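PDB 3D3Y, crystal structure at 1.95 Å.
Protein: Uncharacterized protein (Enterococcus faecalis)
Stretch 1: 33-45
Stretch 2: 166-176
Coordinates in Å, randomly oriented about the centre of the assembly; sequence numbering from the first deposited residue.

Stretch 1, residues 33-45: TRLNHETITKRTL
Stretch 2, residues 166-176: SEDQKIPSFGT

Stretch 1 leaves a strand (33-34) and is helical over 40-45; stretch 2, without regular secondary structure, runs beside it, CA atoms pairing His-37 with Asp-168 (4.7 Å), Thr-41 with Gly-175 (4.3 Å) and Thr-44 with Phe-174 (5.5 Å), so that the last two pairs step back from Gly-175 to Phe-174.

Ser-166 OG accepts Gln-169 N at 3.0 Å; residues 167-170 have helical phi/psi without the regular bonds. Asp-168 (chi1 m, -54°) is the polar hub: OD2 takes Arg-34 NH1 in a 2.7 Å salt bridge (163°), near the guanidinium plane, while OD1 accepts His-37 N at 2.9 Å (169°) and His-37 ND1 at 3.1 Å (155°), the latter at the ring edge, with His-37 chi1 p. Gln-169 CD lies 3.5 Å from Leu-35 CD2 (Leu-35 chi1 t, chi2 p).

A type I turn, 168-171, delivers Ile-171 (m, m), whose CG2 packs 3.8 Å from Ile-40 CD1 (Ile-40 m, t). The second type I turn, 172-175, closes through Gly-175 N to Pro-172 O (3.0 Å); Ile-40 CG2 sits 3.3 Å from that oxygen. Phe-174 CA approaches Thr-44 OG1 at 3.3 Å.

Gly-175 has phi/psi 81/-164; an ideal CB would fall 2.1 Å from Thr-41 OG1, a clash. That same OG1 (Thr-41 chi1 m) weakly accepts Thr-176 N at 3.3 Å (152°).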

# COMPACT_ATOMS: atom_id res chain seq x y z
N THR A 33 -6.45 9.87 5.87
CA THR A 33 -5.87 11.20 6.14
C THR A 33 -4.84 11.55 5.07
O THR A 33 -4.36 10.66 4.36
CB THR A 33 -5.22 11.27 7.56
OG1 THR A 33 -5.08 12.65 7.94
CG2 THR A 33 -3.84 10.58 7.57
N ARG A 34 -4.50 12.83 4.94
CA ARG A 34 -3.37 13.23 4.09
C ARG A 34 -2.05 12.59 4.58
O ARG A 34 -1.79 12.55 5.78
CB ARG A 34 -3.25 14.77 4.05
CG ARG A 34 -2.20 15.33 3.09
CD ARG A 34 -2.05 16.89 3.22
NE ARG A 34 -1.31 17.22 4.44
CZ ARG A 34 0.02 17.09 4.58
NH1 ARG A 34 0.77 16.67 3.57
NH2 ARG A 34 0.60 17.41 5.73
N LEU A 35 -1.24 12.10 3.65
CA LEU A 35 0.09 11.57 4.03
C LEU A 35 0.87 12.71 4.66
O LEU A 35 0.91 13.80 4.10
CB LEU A 35 0.82 11.04 2.81
CG LEU A 35 2.14 10.35 3.08
CD1 LEU A 35 1.86 8.96 3.63
CD2 LEU A 35 2.93 10.29 1.79
N ASN A 36 1.47 12.48 5.82
CA ASN A 36 1.97 13.60 6.65
C ASN A 36 3.10 13.09 7.54
O ASN A 36 2.89 12.28 8.43
CB ASN A 36 0.82 14.16 7.50
CG ASN A 36 1.22 15.37 8.36
OD1 ASN A 36 2.38 15.70 8.50
ND2 ASN A 36 0.22 16.02 8.94
N HIS A 37 4.32 13.56 7.30
CA HIS A 37 5.44 13.10 8.12
C HIS A 37 5.17 13.25 9.63
O HIS A 37 5.73 12.52 10.41
CB HIS A 37 6.75 13.82 7.73
CG HIS A 37 6.83 15.24 8.20
ND1 HIS A 37 6.34 16.30 7.47
CD2 HIS A 37 7.37 15.77 9.32
CE1 HIS A 37 6.56 17.43 8.12
NE2 HIS A 37 7.18 17.14 9.25
N GLU A 38 4.33 14.21 10.02
CA GLU A 38 4.04 14.42 11.46
C GLU A 38 3.22 13.28 12.09
O GLU A 38 3.22 13.14 13.30
CB GLU A 38 3.39 15.80 11.72
CG GLU A 38 4.31 16.97 11.29
CD GLU A 38 3.67 18.37 11.40
OE1 GLU A 38 2.46 18.49 11.78
OE2 GLU A 38 4.38 19.36 11.08
N THR A 39 2.49 12.50 11.27
CA THR A 39 1.58 11.47 11.81
C THR A 39 1.78 10.05 11.26
O THR A 39 1.11 9.15 11.71
CB THR A 39 0.10 11.82 11.58
OG1 THR A 39 -0.19 11.79 10.18
CG2 THR A 39 -0.26 13.21 12.22
N ILE A 40 2.68 9.85 10.30
CA ILE A 40 2.86 8.50 9.72
C ILE A 40 3.28 7.47 10.76
O ILE A 40 2.69 6.39 10.87
CB ILE A 40 3.85 8.52 8.53
CG1 ILE A 40 3.19 9.19 7.31
CG2 ILE A 40 4.31 7.09 8.13
CD1 ILE A 40 4.22 9.68 6.23
N THR A 41 4.34 7.78 11.50
CA THR A 41 4.84 6.88 12.52
C THR A 41 3.85 6.74 13.67
O THR A 41 3.69 5.66 14.25
CB THR A 41 6.22 7.37 13.09
OG1 THR A 41 7.18 7.42 12.03
CG2 THR A 41 6.72 6.40 14.18
N LYS A 42 3.16 7.84 14.00
CA LYS A 42 2.11 7.80 15.03
C LYS A 42 1.00 6.83 14.62
O LYS A 42 0.59 5.98 15.41
CB LYS A 42 1.53 9.20 15.24
CG LYS A 42 2.44 10.12 16.08
CD LYS A 42 1.85 11.49 16.17
CE LYS A 42 2.73 12.43 17.02
NZ LYS A 42 3.84 12.86 16.13
N ARG A 43 0.52 6.95 13.38
CA ARG A 43 -0.50 6.02 12.88
C ARG A 43 -0.00 4.59 12.91
O ARG A 43 -0.73 3.67 13.31
CB ARG A 43 -0.93 6.43 11.47
CG ARG A 43 -1.73 7.72 11.48
CD ARG A 43 -1.92 8.34 10.11
NE ARG A 43 -2.91 7.66 9.23
CZ ARG A 43 -4.23 7.79 9.32
NH1 ARG A 43 -4.78 8.49 10.31
NH2 ARG A 43 -5.02 7.17 8.44
N THR A 44 1.21 4.36 12.43
CA THR A 44 1.79 3.00 12.47
C THR A 44 1.82 2.39 13.86
O THR A 44 1.40 1.22 14.05
CB THR A 44 3.19 2.98 11.83
OG1 THR A 44 3.09 3.52 10.52
CG2 THR A 44 3.81 1.56 11.75
N LEU A 45 2.34 3.13 14.83
CA LEU A 45 2.41 2.61 16.21
C LEU A 45 1.02 2.44 16.82
O LEU A 45 0.74 1.46 17.52
CB LEU A 45 3.26 3.53 17.11
CG LEU A 45 3.43 3.14 18.60
CD1 LEU A 45 3.98 1.66 18.72
CD2 LEU A 45 4.40 4.12 19.25
N SER A 166 9.51 16.69 -1.19
CA SER A 166 8.36 16.53 -0.31
C SER A 166 8.74 15.86 1.01
O SER A 166 9.07 14.65 1.03
CB SER A 166 7.26 15.73 -1.00
OG SER A 166 6.33 15.25 -0.04
N GLU A 167 8.62 16.61 2.11
CA GLU A 167 8.91 16.02 3.42
C GLU A 167 7.98 14.83 3.78
O GLU A 167 8.36 13.96 4.56
CB GLU A 167 8.94 17.09 4.52
CG GLU A 167 10.40 17.37 5.09
CD GLU A 167 11.56 17.25 4.05
OE1 GLU A 167 12.56 16.56 4.36
OE2 GLU A 167 11.47 17.83 2.93
N ASP A 168 6.80 14.78 3.17
CA ASP A 168 5.85 13.69 3.44
C ASP A 168 6.12 12.44 2.62
O ASP A 168 6.08 11.33 3.13
CB ASP A 168 4.42 14.17 3.19
CG ASP A 168 4.08 15.41 3.97
OD1 ASP A 168 4.40 15.49 5.17
OD2 ASP A 168 3.49 16.35 3.39
N GLN A 169 6.38 12.62 1.32
CA GLN A 169 6.47 11.47 0.42
C GLN A 169 7.79 10.71 0.54
O GLN A 169 7.88 9.58 0.09
CB GLN A 169 6.27 11.89 -1.03
CG GLN A 169 4.84 12.27 -1.36
CD GLN A 169 3.91 11.06 -1.48
OE1 GLN A 169 4.35 9.92 -1.50
NE2 GLN A 169 2.64 11.32 -1.54
N LYS A 170 8.80 11.35 1.13
CA LYS A 170 10.08 10.68 1.39
C LYS A 170 10.04 9.67 2.54
O LYS A 170 10.99 8.90 2.75
CB LYS A 170 11.21 11.72 1.55
CG LYS A 170 11.02 12.70 2.66
CD LYS A 170 12.32 13.45 2.97
CE LYS A 170 12.60 14.54 1.97
NZ LYS A 170 13.87 15.26 2.31
N ILE A 171 8.91 9.61 3.24
CA ILE A 171 8.69 8.70 4.36
C ILE A 171 7.88 7.47 3.93
O ILE A 171 6.79 7.63 3.33
CB ILE A 171 7.90 9.44 5.49
CG1 ILE A 171 8.50 10.82 5.77
CG2 ILE A 171 7.77 8.59 6.78
CD1 ILE A 171 9.93 10.83 6.36
N PRO A 172 8.36 6.25 4.29
CA PRO A 172 7.60 5.02 4.03
C PRO A 172 6.31 4.95 4.84
O PRO A 172 6.16 5.64 5.85
CB PRO A 172 8.54 3.90 4.47
CG PRO A 172 9.73 4.53 5.04
CD PRO A 172 9.66 6.00 4.95
N SER A 173 5.38 4.13 4.38
CA SER A 173 4.09 3.99 5.03
C SER A 173 4.17 3.66 6.53
O SER A 173 3.23 3.95 7.26
CB SER A 173 3.28 2.92 4.30
OG SER A 173 3.71 1.63 4.63
N PHE A 174 5.27 3.01 6.96
CA PHE A 174 5.43 2.53 8.34
C PHE A 174 6.33 3.42 9.18
O PHE A 174 6.66 3.07 10.32
CB PHE A 174 5.95 1.08 8.35
CG PHE A 174 7.02 0.82 7.31
CD1 PHE A 174 8.27 1.44 7.39
CD2 PHE A 174 6.77 -0.05 6.25
CE1 PHE A 174 9.27 1.19 6.39
CE2 PHE A 174 7.76 -0.31 5.27
CZ PHE A 174 9.00 0.32 5.33
N GLY A 175 6.72 4.57 8.64
CA GLY A 175 7.49 5.55 9.39
C GLY A 175 8.96 5.25 9.48
O GLY A 175 9.49 4.44 8.72
N THR A 176 9.65 5.90 10.41
CA THR A 176 11.09 5.70 10.52
C THR A 176 11.48 5.52 11.97
O THR A 176 10.75 5.94 12.88
CB THR A 176 11.86 6.92 10.03
OG1 THR A 176 11.64 7.99 10.94
CG2 THR A 176 11.42 7.33 8.59